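Local coordinates for protein DNA polymerase beta (Leishmania infantum, PDB 4P4M) that extends DNA strands from deoxynucleoside triphosphates as a family X polymerase, and probably fills gaps during base excision repair, at residues G307-G319 with E340-V354. Sequence-based numbering, arbitrary orientation.
With nucleotides of chain C.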
loop_
_atom_site.group_PDB
_atom_site.type_symbol
_atom_site.label_atom_id
_atom_site.label_comp_id
_atom_site.label_asym_id
_atom_site.label_seq_id
_atom_site.Cartn_x
_atom_site.Cartn_y
_atom_site.Cartn_z
ATOM N N GLY A 307 3.810 -21.677 -15.214
ATOM C CA GLY A 307 5.250 -21.488 -15.194
ATOM C C GLY A 307 5.694 -20.032 -15.121
ATOM O O GLY A 307 6.810 -19.706 -15.536
ATOM N N TYR A 308 4.826 -19.165 -14.597
ATOM C CA TYR A 308 5.146 -17.749 -14.431
ATOM C C TYR A 308 5.246 -17.332 -12.963
ATOM O O TYR A 308 4.700 -17.999 -12.072
ATOM C CB TYR A 308 4.074 -16.866 -15.081
ATOM C CG TYR A 308 4.034 -16.927 -16.590
ATOM C CD1 TYR A 308 3.313 -17.917 -17.241
ATOM C CD2 TYR A 308 4.704 -15.976 -17.365
ATOM C CE1 TYR A 308 3.266 -17.978 -18.630
ATOM C CE2 TYR A 308 4.657 -16.025 -18.759
ATOM C CZ TYR A 308 3.941 -17.029 -19.379
ATOM O OH TYR A 308 3.887 -17.094 -20.755
ATOM N N LEU A 309 5.945 -16.218 -12.745
ATOM C CA LEU A 309 5.903 -15.456 -11.494
ATOM C C LEU A 309 5.205 -14.121 -11.776
ATOM O O LEU A 309 5.615 -13.387 -12.678
ATOM C CB LEU A 309 7.324 -15.163 -10.997
ATOM C CG LEU A 309 7.433 -14.106 -9.884
ATOM C CD1 LEU A 309 6.937 -14.682 -8.573
ATOM C CD2 LEU A 309 8.877 -13.590 -9.742
ATOM N N LEU A 310 4.148 -13.824 -11.023
ATOM C CA LEU A 310 3.456 -12.529 -11.109
ATOM C C LEU A 310 3.593 -11.748 -9.793
ATOM O O LEU A 310 3.280 -12.269 -8.709
ATOM C CB LEU A 310 1.974 -12.739 -11.428
ATOM C CG LEU A 310 1.110 -11.473 -11.542
ATOM C CD1 LEU A 310 1.596 -10.607 -12.712
ATOM C CD2 LEU A 310 -0.379 -11.814 -11.706
ATOM N N ASN A 311 4.067 -10.508 -9.888
ATOM C CA ASN A 311 4.080 -9.585 -8.747
ATOM C C ASN A 311 3.826 -8.154 -9.242
ATOM O O ASN A 311 3.440 -7.962 -10.400
ATOM C CB ASN A 311 5.394 -9.705 -7.939
ATOM C CG ASN A 311 6.628 -9.417 -8.779
ATOM O OD1 ASN A 311 6.569 -8.631 -9.723
ATOM N ND2 ASN A 311 7.754 -10.063 -8.444
ATOM N N GLU A 312 4.014 -7.150 -8.385
ATOM C CA GLU A 312 3.737 -5.776 -8.818
ATOM C C GLU A 312 4.730 -5.278 -9.860
ATOM O O GLU A 312 4.431 -4.339 -10.608
ATOM C CB GLU A 312 3.688 -4.792 -7.634
ATOM C CG GLU A 312 4.955 -4.758 -6.765
ATOM C CD GLU A 312 4.846 -5.661 -5.540
ATOM O OE1 GLU A 312 4.498 -6.857 -5.686
ATOM O OE2 GLU A 312 5.100 -5.163 -4.420
ATOM N N TYR A 313 5.903 -5.907 -9.907
ATOM C CA TYR A 313 6.986 -5.439 -10.766
ATOM C C TYR A 313 6.928 -5.989 -12.187
ATOM O O TYR A 313 7.470 -5.377 -13.117
ATOM C CB TYR A 313 8.341 -5.748 -10.128
ATOM C CG TYR A 313 8.483 -5.145 -8.752
ATOM C CD1 TYR A 313 8.438 -3.767 -8.577
ATOM C CD2 TYR A 313 8.659 -5.948 -7.625
ATOM C CE1 TYR A 313 8.556 -3.200 -7.309
ATOM C CE2 TYR A 313 8.784 -5.386 -6.357
ATOM C CZ TYR A 313 8.739 -4.008 -6.213
ATOM O OH TYR A 313 8.873 -3.415 -4.968
ATOM N N GLY A 314 6.271 -7.134 -12.369
ATOM C CA GLY A 314 6.159 -7.677 -13.720
ATOM C C GLY A 314 5.567 -9.071 -13.799
ATOM O O GLY A 314 5.202 -9.658 -12.777
ATOM N N LEU A 315 5.450 -9.573 -15.028
ATOM C CA LEU A 315 5.060 -10.958 -15.298
ATOM C C LEU A 315 6.299 -11.640 -15.861
ATOM O O LEU A 315 6.815 -11.211 -16.898
ATOM C CB LEU A 315 3.911 -10.998 -16.326
ATOM C CG LEU A 315 3.427 -12.368 -16.833
ATOM C CD1 LEU A 315 2.803 -13.202 -15.693
ATOM C CD2 LEU A 315 2.434 -12.214 -17.987
ATOM N N PHE A 316 6.792 -12.685 -15.183
ATOM C CA PHE A 316 8.092 -13.280 -15.535
ATOM C C PHE A 316 7.940 -14.764 -15.888
ATOM O O PHE A 316 7.361 -15.526 -15.121
ATOM C CB PHE A 316 9.089 -13.113 -14.365
ATOM C CG PHE A 316 9.264 -11.683 -13.922
ATOM C CD1 PHE A 316 10.166 -10.850 -14.571
ATOM C CD2 PHE A 316 8.504 -11.168 -12.873
ATOM C CE1 PHE A 316 10.315 -9.518 -14.176
ATOM C CE2 PHE A 316 8.643 -9.844 -12.467
ATOM C CZ PHE A 316 9.551 -9.014 -13.117
ATOM N N LYS A 317 8.450 -15.160 -17.053
ATOM C CA LYS A 317 8.293 -16.535 -17.524
ATOM C C LYS A 317 9.467 -17.380 -17.055
ATOM O O LYS A 317 10.573 -17.263 -17.585
ATOM C CB LYS A 317 8.180 -16.577 -19.058
ATOM C CG LYS A 317 7.703 -17.945 -19.618
ATOM C CD LYS A 317 7.504 -17.851 -21.136
ATOM C CE LYS A 317 7.136 -19.196 -21.749
ATOM N NZ LYS A 317 5.864 -19.715 -21.222
ATOM N N LEU A 318 9.217 -18.229 -16.059
ATOM C CA LEU A 318 10.284 -18.988 -15.409
ATOM C C LEU A 318 10.602 -20.290 -16.135
ATOM O O LEU A 318 11.738 -20.761 -16.096
ATOM C CB LEU A 318 9.933 -19.277 -13.943
ATOM C CG LEU A 318 9.585 -18.075 -13.047
ATOM C CD1 LEU A 318 9.325 -18.517 -11.612
ATOM C CD2 LEU A 318 10.683 -17.013 -13.089
ATOM N N GLY A 319 9.597 -20.867 -16.793
ATOM C CA GLY A 319 9.765 -22.122 -17.507
ATOM C C GLY A 319 9.176 -23.313 -16.769
ATOM O O GLY A 319 8.119 -23.211 -16.146
ATOM N N GLU A 340 14.314 -8.939 -6.384
ATOM C CA GLU A 340 14.254 -7.511 -6.700
ATOM C C GLU A 340 14.991 -6.678 -5.650
ATOM O O GLU A 340 14.953 -6.991 -4.457
ATOM C CB GLU A 340 12.792 -7.018 -6.754
ATOM C CG GLU A 340 11.907 -7.695 -7.774
ATOM C CD GLU A 340 11.018 -8.777 -7.169
ATOM O OE1 GLU A 340 10.520 -9.605 -7.950
ATOM O OE2 GLU A 340 10.802 -8.792 -5.935
ATOM N N GLU A 341 15.646 -5.604 -6.084
ATOM C CA GLU A 341 16.272 -4.666 -5.157
ATOM C C GLU A 341 15.881 -3.231 -5.531
ATOM O O GLU A 341 15.939 -2.851 -6.703
ATOM C CB GLU A 341 17.797 -4.871 -5.141
ATOM C CG GLU A 341 18.184 -6.269 -4.635
ATOM C CD GLU A 341 19.687 -6.505 -4.494
ATOM O OE1 GLU A 341 20.476 -5.976 -5.302
ATOM O OE2 GLU A 341 20.075 -7.241 -3.565
ATOM N N LEU A 342 15.468 -2.449 -4.536
ATOM C CA LEU A 342 15.019 -1.072 -4.780
ATOM C C LEU A 342 13.982 -1.004 -5.906
ATOM O O LEU A 342 13.978 -0.057 -6.696
ATOM C CB LEU A 342 16.212 -0.146 -5.073
ATOM C CG LEU A 342 17.125 0.096 -3.874
ATOM C CD1 LEU A 342 18.405 0.836 -4.276
ATOM C CD2 LEU A 342 16.367 0.849 -2.783
ATOM N N GLY A 343 13.106 -2.008 -5.977
ATOM C CA GLY A 343 11.995 -1.977 -6.923
ATOM C C GLY A 343 12.322 -2.439 -8.335
ATOM O O GLY A 343 11.493 -2.309 -9.237
ATOM N N VAL A 344 13.532 -2.970 -8.527
ATOM C CA VAL A 344 14.018 -3.391 -9.848
ATOM C C VAL A 344 14.453 -4.856 -9.796
ATOM O O VAL A 344 15.270 -5.240 -8.953
ATOM C CB VAL A 344 15.239 -2.520 -10.298
ATOM C CG1 VAL A 344 15.778 -2.976 -11.671
ATOM C CG2 VAL A 344 14.865 -1.037 -10.330
ATOM N N PRO A 345 13.903 -5.696 -10.689
ATOM C CA PRO A 345 14.337 -7.103 -10.711
ATOM C C PRO A 345 15.816 -7.228 -11.073
ATOM O O PRO A 345 16.302 -6.499 -11.953
ATOM C CB PRO A 345 13.487 -7.719 -11.841
ATOM C CG PRO A 345 12.275 -6.801 -11.956
ATOM C CD PRO A 345 12.839 -5.418 -11.673
ATOM N N LYS A 346 16.526 -8.128 -10.401
ATOM C CA LYS A 346 17.906 -8.452 -10.780
ATOM C C LYS A 346 17.940 -8.943 -12.223
ATOM O O LYS A 346 16.945 -9.465 -12.724
ATOM C CB LYS A 346 18.493 -9.492 -9.813
ATOM C CG LYS A 346 18.557 -8.984 -8.365
ATOM C CD LYS A 346 19.489 -9.809 -7.487
ATOM C CE LYS A 346 20.926 -9.753 -8.004
ATOM N NZ LYS A 346 21.845 -10.603 -7.196
ATOM N N ASP A 347 19.068 -8.752 -12.904
ATOM C CA ASP A 347 19.160 -9.054 -14.332
ATOM C C ASP A 347 18.666 -10.456 -14.721
ATOM O O ASP A 347 18.008 -10.626 -15.752
ATOM C CB ASP A 347 20.593 -8.856 -14.838
ATOM C CG ASP A 347 20.947 -7.389 -15.045
ATOM O OD1 ASP A 347 20.051 -6.512 -14.960
ATOM O OD2 ASP A 347 22.133 -7.112 -15.305
ATOM N N GLU A 348 18.983 -11.454 -13.904
ATOM C CA GLU A 348 18.594 -12.828 -14.213
ATOM C C GLU A 348 17.069 -12.995 -14.270
ATOM O O GLU A 348 16.543 -13.783 -15.066
ATOM C CB GLU A 348 19.204 -13.797 -13.199
ATOM C CG GLU A 348 19.144 -15.252 -13.633
ATOM C CD GLU A 348 20.242 -16.092 -13.004
ATOM O OE1 GLU A 348 21.060 -15.532 -12.243
ATOM O OE2 GLU A 348 20.287 -17.311 -13.276
ATOM N N LEU A 349 16.367 -12.237 -13.437
ATOM C CA LEU A 349 14.904 -12.240 -13.441
ATOM C C LEU A 349 14.348 -11.297 -14.516
ATOM O O LEU A 349 13.390 -11.628 -15.228
ATOM C CB LEU A 349 14.386 -11.870 -12.050
ATOM C CG LEU A 349 12.874 -11.837 -11.819
ATOM C CD1 LEU A 349 12.223 -13.169 -12.230
ATOM C CD2 LEU A 349 12.566 -11.524 -10.350
ATOM N N GLU A 350 14.960 -10.128 -14.657
ATOM C CA GLU A 350 14.539 -9.184 -15.692
ATOM C C GLU A 350 14.569 -9.824 -17.083
ATOM O O GLU A 350 13.704 -9.549 -17.915
ATOM C CB GLU A 350 15.393 -7.903 -15.637
ATOM C CG GLU A 350 15.000 -6.815 -16.635
ATOM C CD GLU A 350 13.590 -6.255 -16.431
ATOM O OE1 GLU A 350 13.125 -6.127 -15.268
ATOM O OE2 GLU A 350 12.946 -5.927 -17.449
ATOM N N ASP A 351 15.547 -10.697 -17.329
ATOM C CA ASP A 351 15.653 -11.397 -18.610
ATOM C C ASP A 351 14.421 -12.258 -18.915
ATOM O O ASP A 351 14.160 -12.590 -20.078
ATOM C CB ASP A 351 16.899 -12.292 -18.651
ATOM C CG ASP A 351 18.191 -11.504 -18.772
ATOM O OD1 ASP A 351 18.154 -10.350 -19.249
ATOM O OD2 ASP A 351 19.250 -12.052 -18.394
ATOM N N LYS A 352 13.687 -12.633 -17.871
ATOM C CA LYS A 352 12.492 -13.477 -18.016
ATOM C C LYS A 352 11.210 -12.677 -18.247
ATOM O O LYS A 352 10.140 -13.262 -18.442
ATOM C CB LYS A 352 12.290 -14.344 -16.768
ATOM C CG LYS A 352 13.508 -15.165 -16.338
ATOM C CD LYS A 352 13.810 -16.265 -17.326
ATOM C CE LYS A 352 14.769 -17.295 -16.733
ATOM N NZ LYS A 352 16.150 -16.761 -16.646
ATOM N N ARG A 353 11.307 -11.348 -18.220
ATOM C CA ARG A 353 10.111 -10.508 -18.285
ATOM C C ARG A 353 9.335 -10.676 -19.591
ATOM O O ARG A 353 9.911 -10.645 -20.683
ATOM C CB ARG A 353 10.456 -9.017 -18.101
ATOM C CG ARG A 353 9.212 -8.090 -18.223
ATOM C CD ARG A 353 9.574 -6.580 -18.233
ATOM N NE ARG A 353 10.258 -6.176 -17.003
ATOM C CZ ARG A 353 9.641 -5.807 -15.884
ATOM N NH1 ARG A 353 8.314 -5.784 -15.831
ATOM N NH2 ARG A 353 10.352 -5.462 -14.815
ATOM N N VAL A 354 8.022 -10.849 -19.472
ATOM C CA VAL A 354 7.128 -10.695 -20.612
ATOM C C VAL A 354 6.560 -9.283 -20.518
ATOM O O VAL A 354 5.775 -8.976 -19.608
ATOM C CB VAL A 354 5.969 -11.711 -20.588
ATOM C CG1 VAL A 354 4.937 -11.384 -21.683
ATOM C CG2 VAL A 354 6.505 -13.129 -20.741
ATOM P P DA C 3 8.081 -11.428 -4.738
ATOM O OP1 DA C 3 8.797 -10.932 -5.937
ATOM O OP2 DA C 3 8.707 -12.440 -3.855
ATOM O "O5'" DA C 3 7.722 -10.191 -3.801
ATOM C "C5'" DA C 3 7.020 -9.071 -4.336
ATOM C "C4'" DA C 3 6.851 -8.035 -3.242
ATOM O "O4'" DA C 3 5.889 -8.514 -2.269
ATOM C "C3'" DA C 3 8.142 -7.734 -2.484
ATOM O "O3'" DA C 3 8.421 -6.368 -2.695
ATOM C "C2'" DA C 3 7.786 -7.988 -1.021
ATOM C "C1'" DA C 3 6.259 -8.028 -1.003
ATOM N N9 DA C 3 5.773 -8.935 0.035
ATOM C C8 DA C 3 5.974 -10.288 0.092
ATOM N N7 DA C 3 5.440 -10.858 1.150
ATOM C C5 DA C 3 4.856 -9.806 1.839
ATOM C C6 DA C 3 4.143 -9.754 3.051
ATOM N N6 DA C 3 3.886 -10.840 3.804
ATOM N N1 DA C 3 3.707 -8.540 3.461
ATOM C C2 DA C 3 3.975 -7.461 2.708
ATOM N N3 DA C 3 4.643 -7.389 1.557
ATOM C C4 DA C 3 5.059 -8.609 1.168
ATOM P P DT C 2 4.218 -16.901 -5.845
ATOM O OP1 DT C 2 4.520 -16.940 -7.293
ATOM O OP2 DT C 2 4.767 -17.935 -4.936
ATOM O "O5'" DT C 2 4.664 -15.487 -5.259
ATOM C "C5'" DT C 2 4.290 -14.309 -5.972
ATOM C "C4'" DT C 2 4.551 -13.097 -5.099
ATOM O "O4'" DT C 2 3.615 -13.077 -3.989
ATOM C "C3'" DT C 2 5.958 -13.007 -4.492
ATOM O "O3'" DT C 2 6.641 -11.971 -5.215
ATOM C "C2'" DT C 2 5.699 -12.644 -3.026
ATOM C "C1'" DT C 2 4.217 -12.258 -3.015
ATOM N N1 DT C 2 3.544 -12.401 -1.677
ATOM C C2 DT C 2 2.879 -11.307 -1.151
ATOM O O2 DT C 2 2.789 -10.227 -1.705
ATOM N N3 DT C 2 2.306 -11.511 0.070
ATOM C C4 DT C 2 2.321 -12.674 0.809
ATOM O O4 DT C 2 1.767 -12.728 1.905
ATOM C C5 DT C 2 3.022 -13.784 0.212
ATOM C C7 DT C 2 3.103 -15.102 0.944
ATOM C C6 DT C 2 3.599 -13.600 -0.986
ATOM P P DC C 4 9.784 -5.705 -2.148
ATOM O OP1 DC C 4 10.303 -4.815 -3.212
ATOM O OP2 DC C 4 10.645 -6.770 -1.582
ATOM O "O5'" DC C 4 9.295 -4.802 -0.923
ATOM C "C5'" DC C 4 8.317 -3.775 -1.121
ATOM C "C4'" DC C 4 8.207 -2.896 0.113
ATOM O "O4'" DC C 4 7.476 -3.635 1.134
ATOM C "C3'" DC C 4 9.528 -2.454 0.738
ATOM O "O3'" DC C 4 9.330 -1.090 1.122
ATOM C "C2'" DC C 4 9.708 -3.421 1.916
ATOM C "C1'" DC C 4 8.264 -3.787 2.294
ATOM N N1 DC C 4 8.070 -5.211 2.756
ATOM C C2 DC C 4 7.300 -5.436 3.899
ATOM O O2 DC C 4 6.819 -4.457 4.484
ATOM N N3 DC C 4 7.109 -6.709 4.340
ATOM C C4 DC C 4 7.651 -7.729 3.671
ATOM N N4 DC C 4 7.425 -8.965 4.150
ATOM C C5 DC C 4 8.448 -7.525 2.498
ATOM C C6 DC C 4 8.629 -6.261 2.071
HETATM O O HOH W 1 6.007 -7.628 -17.087
#
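Tyr308 takes the methyl CG2 of Val354 at its ring edge, 4.0 Å from CE2. Leu309 sends CD2 to Leu349 and CD1 to the backbone of DT2 of chain C. At Asn311, CG lies between backbone N and carbonyl carbon (chi1 59°). From there OD1 accepts from the backbone N of Tyr313, an Asx turn, and of Gly314, completing an Asx motif at the hairpin bend, while ND2 bonds OP1 of DA3 of chain C and, weakly, OE1 of Glu340 (2.8 Å). Gly343 C lies over one face of the Tyr313 ring, whose CD2 is 3.7 Å from CG of Glu340 and whose OH bonds OP1 of DC4 of chain C. Tyr313 O receives NH1 of Arg353 on an in-plane lone pair (2.9 Å). Arg353 grips Glu350 side-on in a salt bridge, NE to OE2 and NH2 to OE1, fixing the guanidinium. Leu315 O accepts from Val354 N (2.9 Å). Leu349 CG packs over a face of the Phe316 ring, a CH-pi contact, with Pro345 CG 3.7 Å from CZ; the ring also meets one face of the guanidinium. Lys317 N bonds Lys352 O (2.9 Å), these two backbone bonds flanking the single bridge Phe316–Arg353. This thumb hairpin thus carries DNA phosphates along its bend; Leu310 packs on helices 282-290 and 293-305, and Tyr308 and Leu315 on helix 359-365.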